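Local coordinates for protein MJ1225 (PDB 3KH5) that binds adenine nucleotides through its CBS domains and is probably an archaeal homologue of the gamma subunit of AMP-activated protein kinase, at residues Val15-Tyr18 / Pro19-Ile23; Gly50-Thr53 / Ser54-Val58; Tyr67-Ile70 / Arg71-Glu75; Asn83-Val86 / Arg87-Met90. All coordinates share one frame; numbering follows the deposited sequence.

Interaction 1 of 4, residues Val15-Tyr18 / Pro19-Ile23. With ADP (adenosine-5'-diphosphate), chain B.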
loop_
_atom_site.group_PDB
_atom_site.type_symbol
_atom_site.label_atom_id
_atom_site.label_comp_id
_atom_site.label_asym_id
_atom_site.label_seq_id
_atom_site.Cartn_x
_atom_site.Cartn_y
_atom_site.Cartn_z
ATOM N N VAL A 15 -10.516 -6.780 -9.763
ATOM C CA VAL A 15 -10.837 -5.410 -10.155
ATOM C C VAL A 15 -9.647 -4.804 -10.906
ATOM O O VAL A 15 -8.529 -4.759 -10.388
ATOM C CB VAL A 15 -11.227 -4.542 -8.927
ATOM C CG1 VAL A 15 -11.374 -3.084 -9.317
ATOM C CG2 VAL A 15 -12.521 -5.051 -8.302
ATOM N N THR A 16 -9.899 -4.355 -12.133
ATOM C CA THR A 16 -8.849 -3.823 -12.996
ATOM C C THR A 16 -9.236 -2.481 -13.601
ATOM O O THR A 16 -10.402 -2.074 -13.554
ATOM C CB THR A 16 -8.533 -4.788 -14.164
ATOM O OG1 THR A 16 -9.704 -4.965 -14.970
ATOM C CG2 THR A 16 -8.067 -6.142 -13.654
ATOM N N VAL A 17 -8.239 -1.800 -14.161
ATOM C CA VAL A 17 -8.460 -0.666 -15.065
ATOM C C VAL A 17 -7.721 -0.891 -16.401
ATOM O O VAL A 17 -6.982 -1.870 -16.553
ATOM C CB VAL A 17 -8.060 0.698 -14.422
ATOM C CG1 VAL A 17 -8.876 0.966 -13.159
ATOM C CG2 VAL A 17 -6.562 0.758 -14.126
ATOM N N TYR A 18 -7.937 0.009 -17.362
ATOM C CA TYR A 18 -7.281 -0.047 -18.679
ATOM C C TYR A 18 -6.255 1.064 -18.811
ATOM O O TYR A 18 -6.306 2.030 -18.051
ATOM C CB TYR A 18 -8.320 0.065 -19.797
ATOM C CG TYR A 18 -9.475 -0.861 -19.573
ATOM C CD1 TYR A 18 -9.335 -2.234 -19.767
ATOM C CD2 TYR A 18 -10.697 -0.378 -19.118
ATOM C CE1 TYR A 18 -10.395 -3.102 -19.536
ATOM C CE2 TYR A 18 -11.765 -1.232 -18.886
ATOM C CZ TYR A 18 -11.608 -2.593 -19.098
ATOM O OH TYR A 18 -12.665 -3.444 -18.867
ATOM N N PRO A 19 -5.316 0.942 -19.779
ATOM C CA PRO A 19 -4.299 1.983 -19.939
ATOM C C PRO A 19 -4.899 3.358 -20.216
ATOM O O PRO A 19 -4.309 4.372 -19.833
ATOM C CB PRO A 19 -3.497 1.513 -21.163
ATOM C CG PRO A 19 -3.699 0.050 -21.201
ATOM C CD PRO A 19 -5.088 -0.188 -20.700
ATOM N N THR A 20 -6.061 3.383 -20.862
ATOM C CA THR A 20 -6.721 4.645 -21.207
ATOM C C THR A 20 -7.726 5.142 -20.158
ATOM O O THR A 20 -8.291 6.230 -20.309
ATOM C CB THR A 20 -7.392 4.580 -22.597
ATOM O OG1 THR A 20 -8.200 3.400 -22.686
ATOM C CG2 THR A 20 -6.344 4.557 -23.700
ATOM N N THR A 21 -7.960 4.350 -19.113
ATOM C CA THR A 21 -8.734 4.808 -17.962
ATOM C C THR A 21 -7.990 6.005 -17.358
ATOM O O THR A 21 -6.775 5.943 -17.175
ATOM C CB THR A 21 -8.873 3.680 -16.913
ATOM O OG1 THR A 21 -9.479 2.532 -17.522
ATOM C CG2 THR A 21 -9.721 4.119 -15.724
ATOM N N THR A 22 -8.704 7.095 -17.080
ATOM C CA THR A 22 -8.073 8.278 -16.483
ATOM C C THR A 22 -7.604 7.987 -15.067
ATOM O O THR A 22 -8.151 7.110 -14.393
ATOM C CB THR A 22 -9.021 9.505 -16.421
ATOM O OG1 THR A 22 -10.136 9.208 -15.573
ATOM C CG2 THR A 22 -9.519 9.897 -17.803
ATOM N N ILE A 23 -6.597 8.731 -14.617
ATOM C CA ILE A 23 -6.176 8.719 -13.215
ATOM C C ILE A 23 -7.369 8.946 -12.267
ATOM O O ILE A 23 -7.520 8.218 -11.279
ATOM C CB ILE A 23 -5.046 9.758 -12.952
ATOM C CG1 ILE A 23 -3.756 9.339 -13.673
ATOM C CG2 ILE A 23 -4.799 9.937 -11.448
ATOM C CD1 ILE A 23 -2.754 10.470 -13.907
HETATM P PB ADP B . -3.510 -4.188 -1.358
HETATM O O1B ADP B . -4.911 -3.802 -1.646
HETATM O O2B ADP B . -2.914 -3.374 -0.086
HETATM O O3B ADP B . -2.504 -3.833 -2.552
HETATM P PA ADP B . -3.679 -6.277 0.454
HETATM O O1A ADP B . -4.514 -5.389 1.325
HETATM O O2A ADP B . -3.774 -7.907 0.620
HETATM O O3A ADP B . -3.324 -5.758 -1.058
HETATM O "O5'" ADP B . -5.068 -6.600 -0.377
HETATM C "C5'" ADP B . -6.432 -6.457 0.136
HETATM C "C4'" ADP B . -7.277 -7.757 -0.034
HETATM O "O4'" ADP B . -8.172 -7.743 -1.192
HETATM C "C3'" ADP B . -6.323 -8.940 -0.210
HETATM O "O3'" ADP B . -6.710 -10.027 0.654
HETATM C "C2'" ADP B . -6.423 -9.343 -1.679
HETATM O "O2'" ADP B . -6.670 -10.750 -1.717
HETATM C "C1'" ADP B . -7.632 -8.587 -2.260
HETATM N N9 ADP B . -7.372 -7.695 -3.462
HETATM C C8 ADP B . -6.392 -6.795 -3.591
HETATM N N7 ADP B . -6.489 -6.190 -4.778
HETATM C C5 ADP B . -7.540 -6.699 -5.414
HETATM C C6 ADP B . -8.128 -6.468 -6.659
HETATM N N6 ADP B . -7.620 -5.564 -7.495
HETATM N N1 ADP B . -9.220 -7.177 -7.007
HETATM C C2 ADP B . -9.734 -8.085 -6.185
HETATM N N3 ADP B . -9.196 -8.324 -4.993
HETATM C C4 ADP B . -8.102 -7.655 -4.580
#
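T21 turns its hydroxyl back onto the backbone of Y18, in the loop of the first CBS domain that leads into helix 23-33. Y18 N donates to T21 OG1 at 3.0 Å, with an N-H...O angle of 156°. OG1 can take this bond because it stands anti to the carbonyl carbon of T21, beside its own backbone N (chi1 -57°). The same torsion sets T21 CG2 anti to the backbone N, 4.2 Å from V17 CG1. The V17 and T21 side chains meet at about a right angle.

A type I beta turn runs from Y18 to T21. T21 N closes it on Y18 O at 3.0 Å. The Y18 ring CD2 passes 3.5 Å from T21 OG1. T22 then caps the start of the helix.

At the other end V15 reads an adenine edge. V15 N donates to N1 of ADP in chain B, and N6 of that ADP donates to V15 O, both at 3.1 Å. A valine at T21 would probably leave Y18 N without its side-chain acceptor and the turn less firmly held. The chemistry implies a turn pinned by two bonds, one from backbone and one from side chain.

Interaction 2 of 4, residues Gly50-Thr53 / Ser54-Val58. With ADP (adenosine-5'-diphosphate), chain D.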
loop_
_atom_site.group_PDB
_atom_site.type_symbol
_atom_site.label_atom_id
_atom_site.label_comp_id
_atom_site.label_asym_id
_atom_site.label_seq_id
_atom_site.Cartn_x
_atom_site.Cartn_y
_atom_site.Cartn_z
ATOM N N GLY A 50 0.343 -3.353 -16.875
ATOM C CA GLY A 50 0.746 -2.412 -15.831
ATOM C C GLY A 50 0.072 -2.700 -14.508
ATOM O O GLY A 50 -0.718 -3.639 -14.399
ATOM N N ILE A 51 0.400 -1.896 -13.500
ATOM C CA ILE A 51 -0.233 -1.969 -12.184
ATOM C C ILE A 51 -0.168 -0.580 -11.540
ATOM O O ILE A 51 0.798 0.160 -11.745
ATOM C CB ILE A 51 0.420 -3.065 -11.289
ATOM C CG1 ILE A 51 -0.412 -3.322 -10.023
ATOM C CG2 ILE A 51 1.886 -2.733 -10.966
ATOM C CD1 ILE A 51 -0.164 -4.685 -9.382
ATOM N N ILE A 52 -1.204 -0.219 -10.791
ATOM C CA ILE A 52 -1.272 1.089 -10.144
ATOM C C ILE A 52 -1.801 0.909 -8.728
ATOM O O ILE A 52 -2.827 0.252 -8.521
ATOM C CB ILE A 52 -2.140 2.092 -10.969
ATOM C CG1 ILE A 52 -2.069 3.507 -10.386
ATOM C CG2 ILE A 52 -3.596 1.617 -11.110
ATOM C CD1 ILE A 52 -1.011 4.381 -11.058
ATOM N N THR A 53 -1.074 1.448 -7.755
ATOM C CA THR A 53 -1.462 1.343 -6.352
ATOM C C THR A 53 -1.558 2.742 -5.765
ATOM O O THR A 53 -1.253 3.727 -6.444
ATOM C CB THR A 53 -0.435 0.543 -5.521
ATOM O OG1 THR A 53 0.745 1.335 -5.334
ATOM C CG2 THR A 53 -0.068 -0.786 -6.198
ATOM N N SER A 54 -1.955 2.828 -4.498
ATOM C CA SER A 54 -2.069 4.115 -3.814
ATOM C C SER A 54 -0.725 4.823 -3.683
ATOM O O SER A 54 -0.676 6.049 -3.596
ATOM C CB SER A 54 -2.721 3.950 -2.439
ATOM O OG SER A 54 -2.027 3.007 -1.647
ATOM N N MET A 55 0.355 4.046 -3.663
ATOM C CA MET A 55 1.704 4.601 -3.602
ATOM C C MET A 55 2.069 5.366 -4.861
ATOM O O MET A 55 2.738 6.394 -4.789
ATOM C CB MET A 55 2.730 3.505 -3.334
ATOM C CG MET A 55 2.948 3.285 -1.860
ATOM S SD MET A 55 3.934 4.626 -1.181
ATOM C CE MET A 55 2.784 5.152 0.102
ATOM N N ASP A 56 1.625 4.875 -6.012
ATOM C CA ASP A 56 1.813 5.599 -7.265
ATOM C C ASP A 56 1.066 6.927 -7.250
ATOM O O ASP A 56 1.528 7.917 -7.823
ATOM C CB ASP A 56 1.318 4.761 -8.435
ATOM C CG ASP A 56 2.129 3.508 -8.632
ATOM O OD1 ASP A 56 3.365 3.622 -8.771
ATOM O OD2 ASP A 56 1.530 2.411 -8.667
ATOM N N ILE A 57 -0.101 6.928 -6.609
ATOM C CA ILE A 57 -0.911 8.137 -6.471
ATOM C C ILE A 57 -0.220 9.120 -5.529
ATOM O O ILE A 57 -0.203 10.322 -5.790
ATOM C CB ILE A 57 -2.348 7.841 -5.952
ATOM C CG1 ILE A 57 -3.110 6.896 -6.898
ATOM C CG2 ILE A 57 -3.133 9.155 -5.701
ATOM C CD1 ILE A 57 -3.387 7.447 -8.302
ATOM N N VAL A 58 0.348 8.604 -4.439
ATOM C CA VAL A 58 1.127 9.422 -3.493
ATOM C C VAL A 58 2.366 10.052 -4.159
ATOM O O VAL A 58 2.727 11.197 -3.869
ATOM C CB VAL A 58 1.502 8.618 -2.217
ATOM C CG1 VAL A 58 2.496 9.378 -1.338
ATOM C CG2 VAL A 58 0.251 8.294 -1.417
HETATM P PB ADP D . 3.492 -3.163 -2.242
HETATM O O1B ADP D . 4.710 -3.168 -1.384
HETATM O O2B ADP D . 2.132 -3.135 -1.347
HETATM O O3B ADP D . 3.353 -4.458 -3.202
HETATM P PA ADP D . 2.857 -0.620 -2.633
HETATM O O1A ADP D . 3.687 0.409 -1.970
HETATM O O2A ADP D . 1.465 -0.098 -3.303
HETATM O O3A ADP D . 3.439 -1.953 -3.261
HETATM O "O5'" ADP D . 3.472 -0.039 -4.050
HETATM C "C5'" ADP D . 4.847 0.418 -4.241
HETATM C "C4'" ADP D . 5.247 0.468 -5.749
HETATM O "O4'" ADP D . 5.407 -0.911 -6.213
HETATM C "C3'" ADP D . 4.220 1.139 -6.686
HETATM O "O3'" ADP D . 4.923 1.916 -7.664
HETATM C "C2'" ADP D . 3.507 -0.052 -7.334
HETATM O "O2'" ADP D . 3.001 0.261 -8.642
HETATM C "C1'" ADP D . 4.637 -1.071 -7.429
HETATM N N9 ADP D . 4.103 -2.464 -7.485
HETATM C C8 ADP D . 3.208 -3.057 -6.686
HETATM N N7 ADP D . 3.019 -4.319 -7.092
HETATM C C5 ADP D . 3.798 -4.523 -8.150
HETATM C C6 ADP D . 4.039 -5.603 -8.989
HETATM N N6 ADP D . 3.412 -6.761 -8.809
HETATM N N1 ADP D . 4.921 -5.454 -9.993
HETATM C C2 ADP D . 5.560 -4.307 -10.194
HETATM N N3 ADP D . 5.352 -3.259 -9.411
HETATM C C4 ADP D . 4.483 -3.345 -8.393
#
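T53 and D56 form a capping box where strand 50-53 runs into helix 54-58 of the first CBS domain. T53 N donates to D56 OD2 at 2.9 Å, nearly straight at 164°, using the anti lone pair of that oxygen. T53 OG1 in turn caps M55 N, through a weak bond of 3.2 Å. T53 O also takes weak bonds from D56 N and I57 N as the first turn begins.

The same two side chains hold ADP of chain D. T53 OG1 lies between its backbone N and carbonyl carbon (chi1 73°). From there T53 OG1 donates to ADP O2A, on the alpha phosphate, at 2.6 Å. M55 places its CG beside O1A of the same phosphate. The D56 carboxylate grips the ribose with both oxygens. ADP O3' donates to D56 OD1 and ADP O2' donates to D56 OD2, each at 2.6 Å. OD2 therefore serves the cap and the sugar together. K66 makes a salt bridge to OD1, which probably favours the charged carboxylate.

Packing adds to this. I51 CG2 lies 3.7 Å from C4 of the adenine. At the strand-helix junction I52 CD1 reaches D56 CB at 3.5 Å.

S54 OG is hydrogen-bonded to S196 of helix 196-203, and I57 packs on I200 of that helix. M55 and V58 touch helix 167-177, while I52 packs on L38 of the antiparallel neighbour strand 37-41.

Interaction 3 of 4, residues Tyr67-Ile70 / Arg71-Glu75. With AMP (adenosine monophosphate), chain F.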
loop_
_atom_site.group_PDB
_atom_site.type_symbol
_atom_site.label_atom_id
_atom_site.label_comp_id
_atom_site.label_asym_id
_atom_site.label_seq_id
_atom_site.Cartn_x
_atom_site.Cartn_y
_atom_site.Cartn_z
ATOM N N TYR A 67 4.991 13.369 -9.911
ATOM C CA TYR A 67 4.432 14.682 -9.602
ATOM C C TYR A 67 4.625 15.708 -10.719
ATOM O O TYR A 67 3.861 16.673 -10.823
ATOM C CB TYR A 67 5.016 15.226 -8.301
ATOM C CG TYR A 67 4.572 16.634 -7.987
ATOM C CD1 TYR A 67 3.245 16.906 -7.655
ATOM C CD2 TYR A 67 5.474 17.697 -8.032
ATOM C CE1 TYR A 67 2.825 18.195 -7.367
ATOM C CE2 TYR A 67 5.063 18.995 -7.743
ATOM C CZ TYR A 67 3.737 19.236 -7.414
ATOM O OH TYR A 67 3.318 20.516 -7.129
ATOM N N ASN A 68 5.640 15.501 -11.551
ATOM C CA ASN A 68 5.909 16.449 -12.625
ATOM C C ASN A 68 4.873 16.433 -13.755
ATOM O O ASN A 68 4.885 17.314 -14.621
ATOM C CB ASN A 68 7.349 16.319 -13.136
ATOM C CG ASN A 68 8.288 17.350 -12.504
ATOM O OD1 ASN A 68 8.123 17.744 -11.345
ATOM N ND2 ASN A 68 9.275 17.791 -13.274
ATOM N N LEU A 69 3.967 15.454 -13.727
ATOM C CA LEU A 69 2.787 15.495 -14.594
ATOM C C LEU A 69 1.869 16.660 -14.202
ATOM O O LEU A 69 1.359 17.368 -15.072
ATOM C CB LEU A 69 2.025 14.161 -14.585
ATOM C CG LEU A 69 0.913 13.994 -15.641
ATOM C CD1 LEU A 69 1.473 14.090 -17.067
ATOM C CD2 LEU A 69 0.175 12.662 -15.455
ATOM N N ILE A 70 1.670 16.851 -12.896
ATOM C CA ILE A 70 0.931 17.998 -12.373
ATOM C C ILE A 70 1.721 19.292 -12.608
ATOM O O ILE A 70 1.264 20.173 -13.346
ATOM C CB ILE A 70 0.602 17.845 -10.855
ATOM C CG1 ILE A 70 -0.343 16.662 -10.611
ATOM C CG2 ILE A 70 -0.020 19.139 -10.289
ATOM C CD1 ILE A 70 -0.411 16.203 -9.153
ATOM N N ARG A 71 2.911 19.390 -12.004
ATOM C CA ARG A 71 3.648 20.669 -11.914
ATOM C C ARG A 71 4.096 21.257 -13.259
ATOM O O ARG A 71 4.073 22.478 -13.441
ATOM C CB ARG A 71 4.829 20.600 -10.917
ATOM C CG ARG A 71 5.494 21.977 -10.636
ATOM C CD ARG A 71 6.400 22.009 -9.387
ATOM N NE ARG A 71 5.734 22.582 -8.211
ATOM C CZ ARG A 71 6.226 22.562 -6.969
ATOM N NH1 ARG A 71 7.399 21.994 -6.714
ATOM N NH2 ARG A 71 5.536 23.109 -5.974
ATOM N N GLU A 72 4.489 20.395 -14.193
ATOM C CA GLU A 72 5.050 20.852 -15.467
ATOM C C GLU A 72 4.068 20.846 -16.627
ATOM O O GLU A 72 3.828 21.888 -17.246
ATOM C CB GLU A 72 6.259 20.002 -15.849
ATOM C CG GLU A 72 7.504 20.290 -15.058
ATOM C CD GLU A 72 8.051 21.672 -15.331
ATOM O OE1 GLU A 72 8.287 22.008 -16.514
ATOM O OE2 GLU A 72 8.252 22.422 -14.355
ATOM N N LYS A 73 3.526 19.675 -16.940
ATOM C CA LYS A 73 2.636 19.553 -18.082
ATOM C C LYS A 73 1.365 20.354 -17.870
ATOM O O LYS A 73 0.921 21.080 -18.761
ATOM C CB LYS A 73 2.294 18.090 -18.356
ATOM C CG LYS A 73 1.500 17.905 -19.631
ATOM C CD LYS A 73 1.497 16.466 -20.081
ATOM C CE LYS A 73 0.734 16.348 -21.407
ATOM N NZ LYS A 73 0.937 14.979 -21.987
ATOM N N HIS A 74 0.797 20.229 -16.678
ATOM C CA HIS A 74 -0.492 20.830 -16.385
ATOM C C HIS A 74 -0.377 22.008 -15.450
ATOM O O HIS A 74 -1.359 22.430 -14.834
ATOM C CB HIS A 74 -1.437 19.770 -15.851
ATOM C CG HIS A 74 -1.709 18.693 -16.843
ATOM N ND1 HIS A 74 -2.712 18.791 -17.782
ATOM C CD2 HIS A 74 -1.074 17.524 -17.088
ATOM C CE1 HIS A 74 -2.703 17.713 -18.544
ATOM N NE2 HIS A 74 -1.717 16.929 -18.145
ATOM N N GLU A 75 0.844 22.529 -15.351
ATOM C CA GLU A 75 1.109 23.795 -14.684
ATOM C C GLU A 75 0.411 23.869 -13.340
ATOM O O GLU A 75 -0.170 24.903 -12.995
ATOM C CB GLU A 75 0.651 24.963 -15.562
ATOM C CG GLU A 75 1.231 24.966 -16.964
ATOM C CD GLU A 75 0.746 26.141 -17.794
ATOM O OE1 GLU A 75 0.287 27.148 -17.213
ATOM O OE2 GLU A 75 0.830 26.059 -19.038
HETATM P P AMP F . 5.488 17.143 -22.517
HETATM O O1P AMP F . 6.494 16.472 -23.374
HETATM O O2P AMP F . 4.323 16.128 -22.022
HETATM O O3P AMP F . 4.717 18.318 -23.314
HETATM O "O5'" AMP F . 6.119 17.844 -21.220
HETATM C "C5'" AMP F . 5.300 18.081 -20.080
HETATM C "C4'" AMP F . 6.138 18.381 -18.816
HETATM O "O4'" AMP F . 5.637 17.570 -17.707
HETATM C "C3'" AMP F . 7.637 18.065 -18.918
HETATM O "O3'" AMP F . 8.382 18.918 -18.033
HETATM C "C2'" AMP F . 7.711 16.606 -18.472
HETATM O "O2'" AMP F . 8.963 16.350 -17.822
HETATM C "C1'" AMP F . 6.573 16.479 -17.453
HETATM N N9 AMP F . 5.827 15.199 -17.579
HETATM C C8 AMP F . 5.032 14.838 -18.589
HETATM N N7 AMP F . 4.532 13.625 -18.346
HETATM C C5 AMP F . 5.005 13.217 -17.175
HETATM C C6 AMP F . 4.838 12.064 -16.416
HETATM N N6 AMP F . 4.058 11.080 -16.851
HETATM N N1 AMP F . 5.479 11.960 -15.237
HETATM C C2 AMP F . 6.261 12.938 -14.796
HETATM N N3 AMP F . 6.440 14.050 -15.497
HETATM C C4 AMP F . 5.828 14.217 -16.684
#
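Y67 and R71, four residues apart, meet at the short helix 68-73. The guanidinium lies at the edge of the Y67 ring, with the two planes 79° apart. Y67 OH stands over one guanidinium face, offset toward its rim and 3.4 Å from R71 NE; this is not a hydrogen bond. R71 CB approaches Y67 CE2 at 3.6 Å. N68 and E72 run side by side, N68 ND2 touching E72 CG at 3.5 Å.

The AMP lies along N68, L69, E72 and K73. L69 CD1 reaches N7 of the adenine at 3.3 Å. E72 CB lies beside the ribose. K73 is extended, with CG anti to its backbone N (chi1 -173°), and this carries K73 NZ to 3.6 Å from AMP O2P.

Backbone bonds set these positions. R71 N donates to Y67 O at 3.1 Å, almost straight at 170°, and E72 N donates to N68 O. The turn widens to a pi type at 71-73, and H74 N makes weak bonds to L69 O and I70 O. The H74 ring turns its edge to L69 O, while NE2 bonds to E84. With an alanine at Y67, R71 would probably lose the ring that it packs against and be freer to swing.

I70 packs on F78 and A81 of helix 78-81, and H74 touches A80 and A81. L69 and I70 reach F60 of helix 54-63, which precedes this helix in the chain.

Interaction 4 of 4, residues Asn83-Val86 / Arg87-Met90. With AMP (adenosine monophosphate), chain F.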
loop_
_atom_site.group_PDB
_atom_site.type_symbol
_atom_site.label_atom_id
_atom_site.label_comp_id
_atom_site.label_asym_id
_atom_site.label_seq_id
_atom_site.Cartn_x
_atom_site.Cartn_y
_atom_site.Cartn_z
ATOM N N ASN A 83 -7.146 13.907 -15.531
ATOM C CA ASN A 83 -7.779 13.470 -16.776
ATOM C C ASN A 83 -6.827 12.705 -17.704
ATOM O O ASN A 83 -7.267 12.112 -18.694
ATOM C CB ASN A 83 -8.473 14.637 -17.500
ATOM C CG ASN A 83 -9.834 14.980 -16.895
ATOM O OD1 ASN A 83 -10.355 14.256 -16.043
ATOM N ND2 ASN A 83 -10.416 16.089 -17.340
ATOM N N GLU A 84 -5.534 12.699 -17.373
ATOM C CA GLU A 84 -4.543 11.889 -18.089
ATOM C C GLU A 84 -4.838 10.397 -17.931
ATOM O O GLU A 84 -5.319 9.976 -16.880
ATOM C CB GLU A 84 -3.126 12.180 -17.576
ATOM C CG GLU A 84 -2.602 13.582 -17.878
ATOM C CD GLU A 84 -2.058 13.740 -19.289
ATOM O OE1 GLU A 84 -1.749 14.887 -19.671
ATOM O OE2 GLU A 84 -1.933 12.731 -20.017
ATOM N N PRO A 85 -4.547 9.595 -18.973
ATOM C CA PRO A 85 -4.683 8.148 -18.867
ATOM C C PRO A 85 -3.729 7.583 -17.819
ATOM O O PRO A 85 -2.612 8.087 -17.645
ATOM C CB PRO A 85 -4.309 7.651 -20.267
ATOM C CG PRO A 85 -3.461 8.722 -20.841
ATOM C CD PRO A 85 -4.015 10.002 -20.291
ATOM N N VAL A 86 -4.194 6.550 -17.124
ATOM C CA VAL A 86 -3.443 5.916 -16.057
ATOM C C VAL A 86 -2.088 5.404 -16.570
ATOM O O VAL A 86 -1.146 5.271 -15.787
ATOM C CB VAL A 86 -4.288 4.803 -15.355
ATOM C CG1 VAL A 86 -4.168 3.465 -16.076
ATOM C CG2 VAL A 86 -3.894 4.664 -13.896
ATOM N N ARG A 87 -1.980 5.158 -17.879
ATOM C CA ARG A 87 -0.713 4.700 -18.457
ATOM C C ARG A 87 0.427 5.697 -18.196
ATOM O O ARG A 87 1.598 5.299 -18.155
ATOM C CB ARG A 87 -0.845 4.355 -19.952
ATOM C CG ARG A 87 -0.786 5.544 -20.889
ATOM C CD ARG A 87 -1.231 5.192 -22.293
ATOM N NE ARG A 87 -1.551 6.410 -23.032
ATOM C CZ ARG A 87 -2.227 6.459 -24.177
ATOM N NH1 ARG A 87 -2.671 5.345 -24.751
ATOM N NH2 ARG A 87 -2.458 7.633 -24.751
ATOM N N GLU A 88 0.095 6.971 -17.974
ATOM C CA GLU A 88 1.116 7.979 -17.671
ATOM C C GLU A 88 1.820 7.768 -16.324
ATOM O O GLU A 88 2.965 8.195 -16.161
ATOM C CB GLU A 88 0.552 9.407 -17.749
ATOM C CG GLU A 88 0.240 9.908 -19.167
ATOM C CD GLU A 88 1.477 10.235 -20.011
ATOM O OE1 GLU A 88 2.583 10.418 -19.452
ATOM O OE2 GLU A 88 1.328 10.317 -21.251
ATOM N N ILE A 89 1.149 7.119 -15.371
ATOM C CA ILE A 89 1.707 6.953 -14.018
ATOM C C ILE A 89 1.756 5.514 -13.482
ATOM O O ILE A 89 2.228 5.287 -12.364
ATOM C CB ILE A 89 1.020 7.891 -12.966
ATOM C CG1 ILE A 89 -0.458 7.527 -12.760
ATOM C CG2 ILE A 89 1.204 9.365 -13.341
ATOM C CD1 ILE A 89 -1.049 8.061 -11.456
ATOM N N MET A 90 1.273 4.552 -14.262
ATOM C CA MET A 90 1.319 3.156 -13.837
ATOM C C MET A 90 2.747 2.606 -13.867
ATOM O O MET A 90 3.599 3.090 -14.622
ATOM C CB MET A 90 0.392 2.293 -14.700
ATOM C CG MET A 90 0.887 2.052 -16.127
ATOM S SD MET A 90 -0.294 1.109 -17.104
ATOM C CE MET A 90 0.587 0.900 -18.653
HETATM P P AMP F . 5.488 17.143 -22.517
HETATM O O1P AMP F . 6.494 16.472 -23.374
HETATM O O2P AMP F . 4.323 16.128 -22.022
HETATM O O3P AMP F . 4.717 18.318 -23.314
HETATM O "O5'" AMP F . 6.119 17.844 -21.220
HETATM C "C5'" AMP F . 5.300 18.081 -20.080
HETATM C "C4'" AMP F . 6.138 18.381 -18.816
HETATM O "O4'" AMP F . 5.637 17.570 -17.707
HETATM C "C3'" AMP F . 7.637 18.065 -18.918
HETATM O "O3'" AMP F . 8.382 18.918 -18.033
HETATM C "C2'" AMP F . 7.711 16.606 -18.472
HETATM O "O2'" AMP F . 8.963 16.350 -17.822
HETATM C "C1'" AMP F . 6.573 16.479 -17.453
HETATM N N9 AMP F . 5.827 15.199 -17.579
HETATM C C8 AMP F . 5.032 14.838 -18.589
HETATM N N7 AMP F . 4.532 13.625 -18.346
HETATM C C5 AMP F . 5.005 13.217 -17.175
HETATM C C6 AMP F . 4.838 12.064 -16.416
HETATM N N6 AMP F . 4.058 11.080 -16.851
HETATM N N1 AMP F . 5.479 11.960 -15.237
HETATM C C2 AMP F . 6.261 12.938 -14.796
HETATM N N3 AMP F . 6.440 14.050 -15.497
HETATM C C4 AMP F . 5.828 14.217 -16.684
#
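E88 N donates to P85 O at 2.9 Å and closes a short 3-10 turn in the loop between helix 78-81 and strand 97-98. V86 O accepts from both I89 N and M90 N. These bonds hold the backbone of the turn from which E88 O meets the adenine amino group of AMP.

AMP N6 donates to E88 OE1 at 3.1 Å and to E88 O at 3.2 Å, giving one residue a two-point grip on the base. The E88 side chain bends at chi2 (-73°), which helps bring OE1 round to N6.

E84 and E88 cross with their carboxylate planes 73° apart, and E84 OE2 lies 4.2 Å from E88 OE2. Such like charges would probably raise the cost of ionising both. The other E84 oxygen, OE1, is taken up by H74, with K73 NZ in a long, weak ion pair.

Packing comes last. V86 and I89 both face I52 of strand 48-53, and V86 also touches A26 of helix 23-33. On the outer side R87 runs extended from CG to NE past the proline ring, and R87 NE comes 3.7 Å from P85 CG.

Overall arrangement
Interactions 1 and 4 lie side by side, with centres about 8 Å apart. T21 O meets V86 N at 2.7 Å and I23 N meets E84 O at 2.9 Å, both probable hydrogen bonds. Interactions 3 and 4 both touch the same AMP, interaction 3 along base, ribose and phosphate, interaction 4 at the amino group. H74 NE2 joins E84 OE1 between them at 2.6 Å. Interaction 2 serves a separate ADP and reaches interaction 4 through I52 CD1, 3.6 Å from I89 O. Interaction 1 contributes to yet another ADP. I23 links interaction 1 to both helical parts, packing on I57 of interaction 2 and L69 of interaction 3.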